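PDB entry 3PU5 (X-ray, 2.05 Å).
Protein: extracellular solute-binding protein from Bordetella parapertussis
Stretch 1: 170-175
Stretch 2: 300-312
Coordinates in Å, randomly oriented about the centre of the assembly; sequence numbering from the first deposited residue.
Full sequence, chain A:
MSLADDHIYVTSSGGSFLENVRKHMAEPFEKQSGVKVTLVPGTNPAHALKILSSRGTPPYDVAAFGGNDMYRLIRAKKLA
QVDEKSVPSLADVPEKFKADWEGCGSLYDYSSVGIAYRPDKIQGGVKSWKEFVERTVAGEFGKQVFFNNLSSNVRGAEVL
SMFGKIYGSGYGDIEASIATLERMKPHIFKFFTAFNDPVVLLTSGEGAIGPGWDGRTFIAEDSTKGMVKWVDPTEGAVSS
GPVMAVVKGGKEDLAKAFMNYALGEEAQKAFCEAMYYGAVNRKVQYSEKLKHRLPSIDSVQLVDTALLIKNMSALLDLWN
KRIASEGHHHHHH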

# COMPACT_ATOMS: atom_id res chain seq x y z
N GLY A 170 -0.98 -7.65 19.89
CA GLY A 170 -1.60 -7.31 18.62
C GLY A 170 -1.03 -6.06 17.98
O GLY A 170 -0.06 -5.50 18.47
N TYR A 171 -1.66 -5.61 16.89
CA TYR A 171 -1.19 -4.46 16.14
C TYR A 171 -1.03 -3.19 16.98
O TYR A 171 -0.21 -2.34 16.66
N GLY A 172 -1.83 -3.06 18.04
CA GLY A 172 -1.79 -1.86 18.85
C GLY A 172 -0.83 -1.89 20.03
O GLY A 172 -0.79 -0.96 20.84
N ASP A 173 -0.04 -2.97 20.13
CA ASP A 173 0.91 -3.10 21.24
C ASP A 173 2.21 -2.41 20.87
O ASP A 173 3.15 -3.04 20.40
N ILE A 174 2.25 -1.10 21.10
CA ILE A 174 3.39 -0.31 20.66
C ILE A 174 4.63 -0.56 21.52
O ILE A 174 5.75 -0.43 21.04
N GLU A 175 4.43 -0.90 22.79
CA GLU A 175 5.55 -1.23 23.67
C GLU A 175 6.30 -2.44 23.13
O GLU A 175 7.53 -2.41 22.99
N VAL A 300 -2.01 -11.51 2.59
CA VAL A 300 -1.43 -10.23 3.01
C VAL A 300 -2.19 -9.64 4.20
O VAL A 300 -3.39 -9.85 4.33
N GLN A 301 -1.48 -8.91 5.05
CA GLN A 301 -2.06 -8.34 6.26
C GLN A 301 -2.19 -6.83 6.12
O GLN A 301 -1.24 -6.14 5.72
N LEU A 302 -3.36 -6.31 6.48
CA LEU A 302 -3.59 -4.88 6.47
C LEU A 302 -3.87 -4.41 7.88
O LEU A 302 -4.67 -5.02 8.60
N VAL A 303 -3.22 -3.32 8.28
CA VAL A 303 -3.41 -2.78 9.61
C VAL A 303 -4.50 -1.69 9.59
O VAL A 303 -4.55 -0.87 8.68
N ASP A 304 -5.36 -1.72 10.60
CA ASP A 304 -6.47 -0.78 10.74
C ASP A 304 -6.01 0.68 10.63
O ASP A 304 -5.21 1.15 11.44
N THR A 305 -6.52 1.39 9.62
CA THR A 305 -6.14 2.79 9.42
C THR A 305 -6.38 3.63 10.67
O THR A 305 -5.49 4.38 11.09
N ALA A 306 -7.56 3.51 11.27
CA ALA A 306 -7.91 4.28 12.46
C ALA A 306 -6.95 4.00 13.60
O ALA A 306 -6.57 4.90 14.34
N LEU A 307 -6.55 2.74 13.74
CA LEU A 307 -5.60 2.34 14.77
C LEU A 307 -4.25 3.02 14.56
O LEU A 307 -3.69 3.59 15.50
N LEU A 308 -3.74 2.98 13.34
CA LEU A 308 -2.46 3.62 13.02
C LEU A 308 -2.46 5.11 13.34
O LEU A 308 -1.51 5.63 13.93
N ILE A 309 -3.52 5.80 12.95
CA ILE A 309 -3.66 7.23 13.21
C ILE A 309 -3.71 7.51 14.70
O ILE A 309 -3.05 8.43 15.21
N LYS A 310 -4.48 6.71 15.42
CA LYS A 310 -4.69 6.92 16.84
C LYS A 310 -3.41 6.72 17.64
O LYS A 310 -3.17 7.42 18.62
N ASN A 311 -2.59 5.76 17.23
CA ASN A 311 -1.42 5.37 18.01
C ASN A 311 -0.14 6.09 17.60
O ASN A 311 0.88 5.95 18.26
N MSE A 312 -0.19 6.86 16.52
CA MSE A 312 1.02 7.43 15.93
C MSE A 312 1.80 8.31 16.92
O MSE A 312 3.01 8.15 17.06

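This is a small, mainly apolar contact in which Y171 packs against the segment leading into a helix and against L307 in its first turn, while N311 meets G172 and I174. The two stretches bury 327 Å² in total, and Y171 has the largest share, 111 Å².

Y171 sits in a type I turn from G170 to D173, closed by the bond from D173 N to G170 O at 3.0 Å. Its CA-to-CB bond points toward the other stretch, and chi1 is m (-69°). This lays the ring alongside Q301, L302 and V303. V303, with chi1 t, covers one ring face. Its CG2 is 4.1 Å from the centroid of the Y171 ring and 4° off the normal, a CH-pi contact. V303 CG1 also packs on Y171 CG at 4.1 Å. L302 turns its CA-to-CB bond away and meets the ring with its backbone; L302 O is 4.0 Å from Y171 CE2.

At the ring edge, Y171 OH lies 3.2 Å from Q301 OE1. The hydroxyl is hydrogen-bonded elsewhere in the structure. The CA-to-CB bond of Q301 points toward the other stretch, with chi1 and chi2 both m.

L307 points in from the helix with chi1 t and chi2 p. Its CD2 packs on Y171 CB at 3.7 Å and lies 3.9 Å from G172 N. One helical turn later, N311 also points in, with chi1 m. N311 OD1 is 3.8 Å from G172 CA, and N311 CB is 4.3 Å from I174 CG2. The CA-to-CB bond of I174 points toward the other stretch, with chi1 p and chi2 t.

D304 is the N-cap of the helix and makes no contact across the stretches. Its OD1 caps A306 N at 2.9 Å through a weak bond. Apolar contacts of Y171 with V303 and L307 make up the centre of the contact.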

# COMPACT_ATOMS: atom_id res chain seq x y z
CB TYR A 171 -2.13 -4.15 14.96
CG TYR A 171 -2.11 -5.17 13.85
CD1 TYR A 171 -0.93 -5.80 13.48
CD2 TYR A 171 -3.26 -5.47 13.14
CE1 TYR A 171 -0.90 -6.73 12.46
CE2 TYR A 171 -3.24 -6.40 12.11
CZ TYR A 171 -2.05 -7.03 11.78
OH TYR A 171 -2.03 -7.94 10.77
CB ASP A 173 1.16 -4.58 21.54
CG ASP A 173 1.86 -4.80 22.88
OD1 ASP A 173 2.41 -3.84 23.45
OD2 ASP A 173 1.86 -5.96 23.36
CB ILE A 174 3.06 1.19 20.59
CG1 ILE A 174 2.65 1.72 21.96
CG2 ILE A 174 1.96 1.45 19.57
CD1 ILE A 174 2.47 3.23 21.99
CB GLU A 175 5.07 -1.53 25.09
CG GLU A 175 4.61 -0.29 25.86
CD GLU A 175 5.76 0.46 26.50
OE1 GLU A 175 6.92 -0.00 26.38
OE2 GLU A 175 5.50 1.51 27.13
CB VAL A 300 -1.33 -9.19 1.86
CG1 VAL A 300 -0.40 -9.69 0.75
CG2 VAL A 300 -2.71 -8.85 1.30
CB GLN A 301 -1.19 -8.66 7.47
CG GLN A 301 -1.00 -10.15 7.71
CD GLN A 301 -2.28 -10.84 8.11
OE1 GLN A 301 -2.89 -10.50 9.12
NE2 GLN A 301 -2.70 -11.83 7.32
CB LEU A 302 -4.79 -4.53 5.58
CG LEU A 302 -4.59 -4.70 4.07
CD1 LEU A 302 -4.71 -6.17 3.68
CD2 LEU A 302 -5.63 -3.89 3.34
CB VAL A 303 -2.11 -2.20 10.16
CG1 VAL A 303 -2.30 -1.75 11.61
CG2 VAL A 303 -0.99 -3.25 10.06
CB ASP A 304 -7.15 -1.02 12.10
CG ASP A 304 -8.27 -0.03 12.39
OD1 ASP A 304 -8.59 0.83 11.53
OD2 ASP A 304 -8.86 -0.11 13.49
CB THR A 305 -6.89 3.43 8.23
OG1 THR A 305 -6.68 2.64 7.05
CG2 THR A 305 -6.38 4.84 7.97
CB ALA A 306 -9.35 3.97 12.90
CB LEU A 307 -5.44 0.82 14.80
CG LEU A 307 -4.43 0.29 15.81
CD1 LEU A 307 -4.83 0.70 17.22
CD2 LEU A 307 -4.31 -1.23 15.70
CB LEU A 308 -2.09 3.40 11.55
CG LEU A 308 -1.65 1.97 11.19
CD1 LEU A 308 -1.59 1.80 9.70
CD2 LEU A 308 -0.30 1.65 11.83
CB ILE A 309 -4.93 7.78 12.53
CG1 ILE A 309 -4.80 7.68 11.00
CG2 ILE A 309 -5.20 9.23 12.96
CD1 ILE A 309 -6.02 8.17 10.24
CB LYS A 310 -5.80 6.01 17.37
CG LYS A 310 -6.03 6.14 18.87
CD LYS A 310 -7.19 5.27 19.36
CE LYS A 310 -6.77 3.83 19.61
NZ LYS A 310 -7.89 3.02 20.18
CB ASN A 311 -1.22 3.85 17.94
CG ASN A 311 -2.23 3.09 18.77
OD1 ASN A 311 -2.29 1.86 18.73
ND2 ASN A 311 -3.05 3.82 19.51
CB MSE A 312 0.69 8.22 14.66
CG MSE A 312 1.93 8.59 13.82
SE MSE A 312 3.09 7.06 13.34
CE MSE A 312 3.87 7.75 11.67